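Local coordinates for SAM-dependent O-methyltransferase (Thermotoga maritima, PDB 1O54), which probably catalyses the S-adenosyl-L-methionine-dependent methylation of N1 of adenosine 58 in tRNA, as a homotetramer built as a dimer of dimers, at residues R115-G120 with D183-D188; F141-R146 with F177-V182. All blocks are in the same frame, centred on the assembly; numbering follows the deposited sequence.

Contact 1 (R115-G120 with D183-D188)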
loop_
_atom_site.group_PDB
_atom_site.type_symbol
_atom_site.label_atom_id
_atom_site.label_comp_id
_atom_site.label_asym_id
_atom_site.label_seq_id
_atom_site.Cartn_x
_atom_site.Cartn_y
_atom_site.Cartn_z
ATOM N N ARG A 115 8.481 -12.585 -31.209
ATOM C CA ARG A 115 9.506 -11.615 -31.568
ATOM C C ARG A 115 9.215 -10.344 -30.747
ATOM O O ARG A 115 8.107 -9.772 -30.831
ATOM C CB ARG A 115 9.450 -11.307 -33.067
ATOM C CG ARG A 115 9.894 -12.515 -33.913
ATOM C CD ARG A 115 9.458 -12.466 -35.392
ATOM N NE ARG A 115 10.101 -11.355 -36.093
ATOM C CZ ARG A 115 9.497 -10.215 -36.467
ATOM N NH1 ARG A 115 8.221 -9.993 -36.209
ATOM N NH2 ARG A 115 10.178 -9.309 -37.139
ATOM N N ILE A 116 10.214 -9.910 -29.992
ATOM C CA ILE A 116 10.055 -8.859 -28.999
ATOM C C ILE A 116 11.163 -7.816 -29.209
ATOM O O ILE A 116 12.324 -8.197 -29.388
ATOM C CB ILE A 116 10.251 -9.445 -27.587
ATOM C CG1 ILE A 116 9.265 -10.581 -27.300
ATOM C CG2 ILE A 116 10.168 -8.318 -26.543
ATOM C CD1 ILE A 116 7.859 -10.185 -27.278
ATOM N N ILE A 117 10.822 -6.535 -29.159
ATOM C CA ILE A 117 11.828 -5.461 -29.163
ATOM C C ILE A 117 12.006 -5.012 -27.711
ATOM O O ILE A 117 11.028 -4.795 -27.000
ATOM C CB ILE A 117 11.410 -4.304 -30.082
ATOM C CG1 ILE A 117 11.566 -4.734 -31.558
ATOM C CG2 ILE A 117 12.188 -3.032 -29.813
ATOM C CD1 ILE A 117 10.931 -3.799 -32.532
ATOM N N ASP A 118 13.252 -4.815 -27.314
ATOM C CA ASP A 118 13.606 -4.306 -25.986
ATOM C C ASP A 118 14.585 -3.159 -26.184
ATOM O O ASP A 118 15.600 -3.307 -26.846
ATOM C CB ASP A 118 14.280 -5.433 -25.217
ATOM C CG ASP A 118 14.721 -5.030 -23.827
ATOM O OD1 ASP A 118 15.865 -5.398 -23.416
ATOM O OD2 ASP A 118 14.010 -4.323 -23.086
ATOM N N THR A 119 14.293 -1.991 -25.627
ATOM C CA THR A 119 15.247 -0.892 -25.716
ATOM C C THR A 119 14.979 0.162 -24.640
ATOM O O THR A 119 13.828 0.425 -24.386
ATOM C CB THR A 119 15.171 -0.258 -27.107
ATOM O OG1 THR A 119 16.275 0.655 -27.304
ATOM C CG2 THR A 119 13.905 0.558 -27.351
ATOM N N GLY A 120 15.996 0.754 -24.012
ATOM C CA GLY A 120 17.369 0.316 -24.003
ATOM C C GLY A 120 17.503 -0.973 -23.235
ATOM O O GLY A 120 16.507 -1.561 -22.821
ATOM N N ASP A 183 5.637 -8.926 -31.806
ATOM C CA ASP A 183 4.526 -9.303 -30.937
ATOM C C ASP A 183 4.328 -8.328 -29.779
ATOM O O ASP A 183 3.194 -8.058 -29.368
ATOM C CB ASP A 183 4.762 -10.691 -30.423
ATOM C CG ASP A 183 4.755 -11.699 -31.539
ATOM O OD1 ASP A 183 3.640 -12.055 -31.973
ATOM O OD2 ASP A 183 5.798 -12.136 -32.062
ATOM N N ALA A 184 5.442 -7.830 -29.247
ATOM C CA ALA A 184 5.415 -6.914 -28.104
ATOM C C ALA A 184 6.704 -6.102 -28.084
ATOM O O ALA A 184 7.703 -6.490 -28.708
ATOM C CB ALA A 184 5.260 -7.651 -26.816
ATOM N N LEU A 185 6.676 -5.005 -27.341
ATOM C CA LEU A 185 7.775 -4.084 -27.289
ATOM C C LEU A 185 7.839 -3.492 -25.904
ATOM O O LEU A 185 6.842 -3.024 -25.366
ATOM C CB LEU A 185 7.599 -2.993 -28.346
ATOM C CG LEU A 185 8.777 -2.032 -28.562
ATOM C CD1 LEU A 185 8.781 -1.527 -29.970
ATOM C CD2 LEU A 185 8.742 -0.902 -27.541
ATOM N N PHE A 186 9.032 -3.507 -25.334
ATOM C CA PHE A 186 9.287 -2.856 -24.036
ATOM C C PHE A 186 10.275 -1.713 -24.242
ATOM O O PHE A 186 11.365 -1.888 -24.830
ATOM C CB PHE A 186 9.891 -3.823 -23.031
ATOM C CG PHE A 186 10.137 -3.191 -21.703
ATOM C CD1 PHE A 186 9.047 -2.818 -20.895
ATOM C CD2 PHE A 186 11.415 -2.913 -21.265
ATOM C CE1 PHE A 186 9.263 -2.196 -19.655
ATOM C CE2 PHE A 186 11.637 -2.308 -20.027
ATOM C CZ PHE A 186 10.555 -1.929 -19.235
ATOM N N LEU A 187 9.911 -0.556 -23.696
ATOM C CA LEU A 187 10.645 0.668 -23.895
ATOM C C LEU A 187 11.085 1.188 -22.527
ATOM O O LEU A 187 10.251 1.367 -21.635
ATOM C CB LEU A 187 9.757 1.700 -24.545
ATOM C CG LEU A 187 10.375 3.080 -24.812
ATOM C CD1 LEU A 187 11.502 3.034 -25.810
ATOM C CD2 LEU A 187 9.256 4.012 -25.296
ATOM N N ASP A 188 12.393 1.438 -22.373
ATOM C CA ASP A 188 12.894 1.977 -21.140
ATOM C C ASP A 188 14.025 2.935 -21.520
ATOM O O ASP A 188 15.163 2.510 -21.772
ATOM C CB ASP A 188 13.404 0.883 -20.251
ATOM C CG ASP A 188 13.818 1.368 -18.869
ATOM O OD1 ASP A 188 13.809 2.572 -18.597
ATOM O OD2 ASP A 188 14.204 0.558 -18.002
HETATM O O HOH W 1 6.164 -11.417 -34.835
#

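Contact 2 (F141-R146 with F177-V182)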
loop_
_atom_site.group_PDB
_atom_site.type_symbol
_atom_site.label_atom_id
_atom_site.label_comp_id
_atom_site.label_asym_id
_atom_site.label_seq_id
_atom_site.Cartn_x
_atom_site.Cartn_y
_atom_site.Cartn_z
ATOM N N PHE A 141 14.986 -8.613 -29.860
ATOM C CA PHE A 141 15.836 -7.646 -30.594
ATOM C C PHE A 141 16.070 -6.505 -29.620
ATOM O O PHE A 141 15.165 -5.707 -29.317
ATOM C CB PHE A 141 15.134 -7.198 -31.871
ATOM C CG PHE A 141 14.747 -8.344 -32.751
ATOM C CD1 PHE A 141 15.669 -8.923 -33.589
ATOM C CD2 PHE A 141 13.458 -8.870 -32.699
ATOM C CE1 PHE A 141 15.327 -9.989 -34.396
ATOM C CE2 PHE A 141 13.117 -9.950 -33.480
ATOM C CZ PHE A 141 14.034 -10.525 -34.311
ATOM N N ALA A 142 17.282 -6.477 -29.101
ATOM C CA ALA A 142 17.647 -5.573 -28.016
ATOM C C ALA A 142 18.513 -4.434 -28.515
ATOM O O ALA A 142 19.702 -4.629 -28.829
ATOM C CB ALA A 142 18.358 -6.375 -26.915
ATOM N N TYR A 143 17.918 -3.247 -28.591
ATOM C CA TYR A 143 18.603 -2.094 -29.127
ATOM C C TYR A 143 19.271 -1.323 -27.994
ATOM O O TYR A 143 18.607 -0.883 -27.052
ATOM C CB TYR A 143 17.624 -1.207 -29.855
ATOM C CG TYR A 143 17.153 -1.746 -31.179
ATOM C CD1 TYR A 143 16.266 -2.799 -31.259
ATOM C CD2 TYR A 143 17.537 -1.128 -32.369
ATOM C CE1 TYR A 143 15.814 -3.264 -32.504
ATOM C CE2 TYR A 143 17.105 -1.586 -33.601
ATOM C CZ TYR A 143 16.253 -2.650 -33.663
ATOM O OH TYR A 143 15.822 -3.093 -34.896
ATOM N N GLU A 144 20.573 -1.168 -28.098
ATOM C CA GLU A 144 21.354 -0.462 -27.100
ATOM C C GLU A 144 22.494 0.235 -27.763
ATOM O O GLU A 144 23.501 -0.393 -28.053
ATOM C CB GLU A 144 21.893 -1.427 -26.076
ATOM C CG GLU A 144 22.757 -0.800 -25.001
ATOM C CD GLU A 144 22.038 0.282 -24.258
ATOM O OE1 GLU A 144 21.222 -0.040 -23.346
ATOM O OE2 GLU A 144 22.263 1.464 -24.608
ATOM N N LYS A 145 22.317 1.521 -27.982
ATOM C CA LYS A 145 23.331 2.357 -28.636
ATOM C C LYS A 145 24.571 2.603 -27.762
ATOM O O LYS A 145 25.617 3.003 -28.272
ATOM C CB LYS A 145 22.712 3.707 -29.038
ATOM C CG LYS A 145 22.222 4.552 -27.859
ATOM C CD LYS A 145 21.610 5.868 -28.325
ATOM C CE LYS A 145 20.906 6.563 -27.180
ATOM N NZ LYS A 145 20.391 7.920 -27.566
ATOM N N ARG A 146 24.456 2.405 -26.453
ATOM C CA ARG A 146 25.603 2.576 -25.550
ATOM C C ARG A 146 26.464 1.321 -25.551
ATOM O O ARG A 146 26.105 0.315 -24.966
ATOM C CB ARG A 146 25.145 2.912 -24.135
ATOM C CG ARG A 146 24.319 4.175 -24.014
ATOM C CD ARG A 146 23.628 4.291 -22.660
ATOM N NE ARG A 146 22.661 3.199 -22.457
ATOM C CZ ARG A 146 22.098 2.906 -21.290
ATOM N NH1 ARG A 146 22.359 3.630 -20.208
ATOM N NH2 ARG A 146 21.237 1.903 -21.210
ATOM N N PHE A 177 12.949 1.090 -35.776
ATOM C CA PHE A 177 13.369 -0.283 -35.660
ATOM C C PHE A 177 13.374 -0.974 -37.018
ATOM O O PHE A 177 12.586 -0.615 -37.919
ATOM C CB PHE A 177 12.436 -1.006 -34.685
ATOM C CG PHE A 177 12.363 -0.340 -33.344
ATOM C CD1 PHE A 177 11.301 0.465 -33.010
ATOM C CD2 PHE A 177 13.392 -0.496 -32.425
ATOM C CE1 PHE A 177 11.247 1.100 -31.776
ATOM C CE2 PHE A 177 13.356 0.167 -31.211
ATOM C CZ PHE A 177 12.275 0.947 -30.875
ATOM N N ASP A 178 14.249 -1.960 -37.187
ATOM C CA ASP A 178 14.305 -2.700 -38.432
ATOM C C ASP A 178 13.144 -3.684 -38.590
ATOM O O ASP A 178 12.771 -4.028 -39.731
ATOM C CB ASP A 178 15.589 -3.514 -38.520
ATOM C CG ASP A 178 16.826 -2.661 -38.532
ATOM O OD1 ASP A 178 16.765 -1.484 -38.971
ATOM O OD2 ASP A 178 17.927 -3.102 -38.138
ATOM N N GLU A 179 12.628 -4.157 -37.464
ATOM C CA GLU A 179 11.654 -5.234 -37.439
ATOM C C GLU A 179 10.249 -4.652 -37.547
ATOM O O GLU A 179 9.954 -3.581 -36.985
ATOM C CB GLU A 179 11.751 -6.035 -36.156
ATOM C CG GLU A 179 13.086 -6.708 -35.918
ATOM C CD GLU A 179 14.196 -5.743 -35.497
ATOM O OE1 GLU A 179 13.913 -4.653 -34.940
ATOM O OE2 GLU A 179 15.364 -6.110 -35.699
ATOM N N LYS A 180 9.381 -5.391 -38.245
ATOM C CA LYS A 180 7.968 -5.107 -38.292
ATOM C C LYS A 180 7.182 -6.285 -37.758
ATOM O O LYS A 180 7.663 -7.422 -37.680
ATOM C CB LYS A 180 7.511 -4.841 -39.734
ATOM C CG LYS A 180 8.150 -3.645 -40.380
ATOM C CD LYS A 180 7.670 -2.350 -39.769
ATOM C CE LYS A 180 8.007 -1.148 -40.679
ATOM N NZ LYS A 180 8.638 0.010 -39.970
ATOM N N ASP A 181 5.953 -5.979 -37.401
ATOM C CA ASP A 181 5.014 -6.941 -36.934
ATOM C C ASP A 181 5.496 -7.708 -35.710
ATOM O O ASP A 181 5.149 -8.876 -35.546
ATOM C CB ASP A 181 4.650 -7.886 -38.059
ATOM C CG ASP A 181 3.848 -7.193 -39.141
ATOM O OD1 ASP A 181 4.172 -7.403 -40.302
ATOM O OD2 ASP A 181 2.898 -6.437 -38.865
ATOM N N VAL A 182 6.251 -7.040 -34.832
ATOM C CA VAL A 182 6.707 -7.716 -33.615
ATOM C C VAL A 182 5.530 -7.911 -32.650
ATOM O O VAL A 182 4.526 -7.165 -32.694
ATOM C CB VAL A 182 7.927 -7.038 -32.935
ATOM C CG1 VAL A 182 9.060 -6.856 -33.912
ATOM C CG2 VAL A 182 7.529 -5.728 -32.245
#

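Contact 1 (R115-G120 with D183-D188)
Ile117 and Leu185 cross obliquely where the two strands run closest, with CG2 of Ile117 3.7 Å from CD1 of Leu185. Their axes are 9° from parallel, and the backbone is stitched by bonds such as Phe186 N to Ile117 O at 2.9 Å. The side chains of Thr119 and Leu187 lie side by side, CG2 against CD1, on the same face as Ile117 and Leu185, which helix 196-202 covers. On the face turned to helix 125-134, CD1 of Ile116 rests on CB of Ala184, 3.7 Å away, and Asp118 OD2 meets the edge of the Phe186 ring at CD2, carboxylate and ring nearly coplanar. This is the parallel centre of the Rossmann-like sheet of class I methyltransferases. At its C-terminal end Gly120, which follows a cis peptide bond, gives N to Asp188 O at 3.0 Å from above the carbonyl plane; Asp188 is a predicted S-adenosyl-L-methionine ligand.

At the opposite end, where Arg115 is partly exposed, apolar packing gives way to polar groups and a water. Asp183 turns its carboxylate back to strand 115-119, CG anti to its own carbonyl carbon (chi1 -64°), and OD2 takes Arg115 N at 2.9 Å on its anti side in a nearly straight bond. The water joins OD2 to Arg115 NH1, which also binds Lys180 O, while OD1 forms salt bridges with Lys204 and with Lys15 of the second subunit. An alanine in place of Asp183 would probably leave Arg115 N without its acceptor and both lysines without this carboxylate as a partner. Ala184 N is buried with no partner in the model.

Contact 2 (F141-R146 with F177-V182)
Tyr143 and Glu179 reach toward each other tip to tip, and the phenol OH gives a very short hydrogen bond of 2.5 Å to Glu179 OE1, which lies at the edge of the ring and in its plane. Tyr143 OH in turn accepts from Asp178 N at 3.0 Å in a nearly straight bond, so the hydroxyl serves as donor to a side chain and acceptor from the backbone. The other carboxylate oxygen, Glu179 OE2, is paired with Lys169 in a salt bridge, and Asp178 OD2 has both Lys169 and Arg171. The concentration of positive charge would probably favour ionised carboxylates here.

Around these hydrogen bonds the rings pack closely. Phe177 puts its edge to the face of Tyr143 in a T-shaped pair, planes at 83°, with CD2 over the ring centre. Glu179 CG, anti to its carbonyl carbon (chi1 -61°), sits over the centre of the Phe141 ring in a CH-pi contact of 3.9 Å to the centroid, and the bend at chi2 then lays the carboxylate against the same ring, the two planes 21° apart. Phe141 and Tyr143 belong to strand 139-143, beside the central strand 115-119 of the Rossmann-like sheet, and residues 177-179 lie in the loop leading from strand 166-169 to strand 182-187.

Beyond the strand end, Glu144, a predicted S-adenosyl-L-methionine ligand, is gripped side-on by Arg146. NE meets OE2 at 2.8 Å from above the carboxylate plane, and NH2 meets OE1 at 2.9 Å. Arg146 N adds a bond to the anti lone pair of OE2, whereas OE1 also receives Val121 N and Gly122 N.

In the fold
Both contacts belong to the Rossmann-like sheet: strand 115-119 of contact 1 lies between strand 182-187 and strand 139-143, the latter in contact 2. Their centres are about 7 Å apart, and Ile116 O and Phe141 N, 2.7 Å apart, probably share a hydrogen bond. Contact 1 is strand to strand, largely buried, and held by a regular backbone ladder with mostly apolar side chains on both faces. Contact 2 joins a strand to a loop farther from the centre of the chain, has half the buried area, and relies on side chains: aromatic rings, a phenol and carboxylates, with Asp178 at the surface. Each carries a predicted cofactor residue at a strand's C-terminal end, Asp188 and Glu144 respectively.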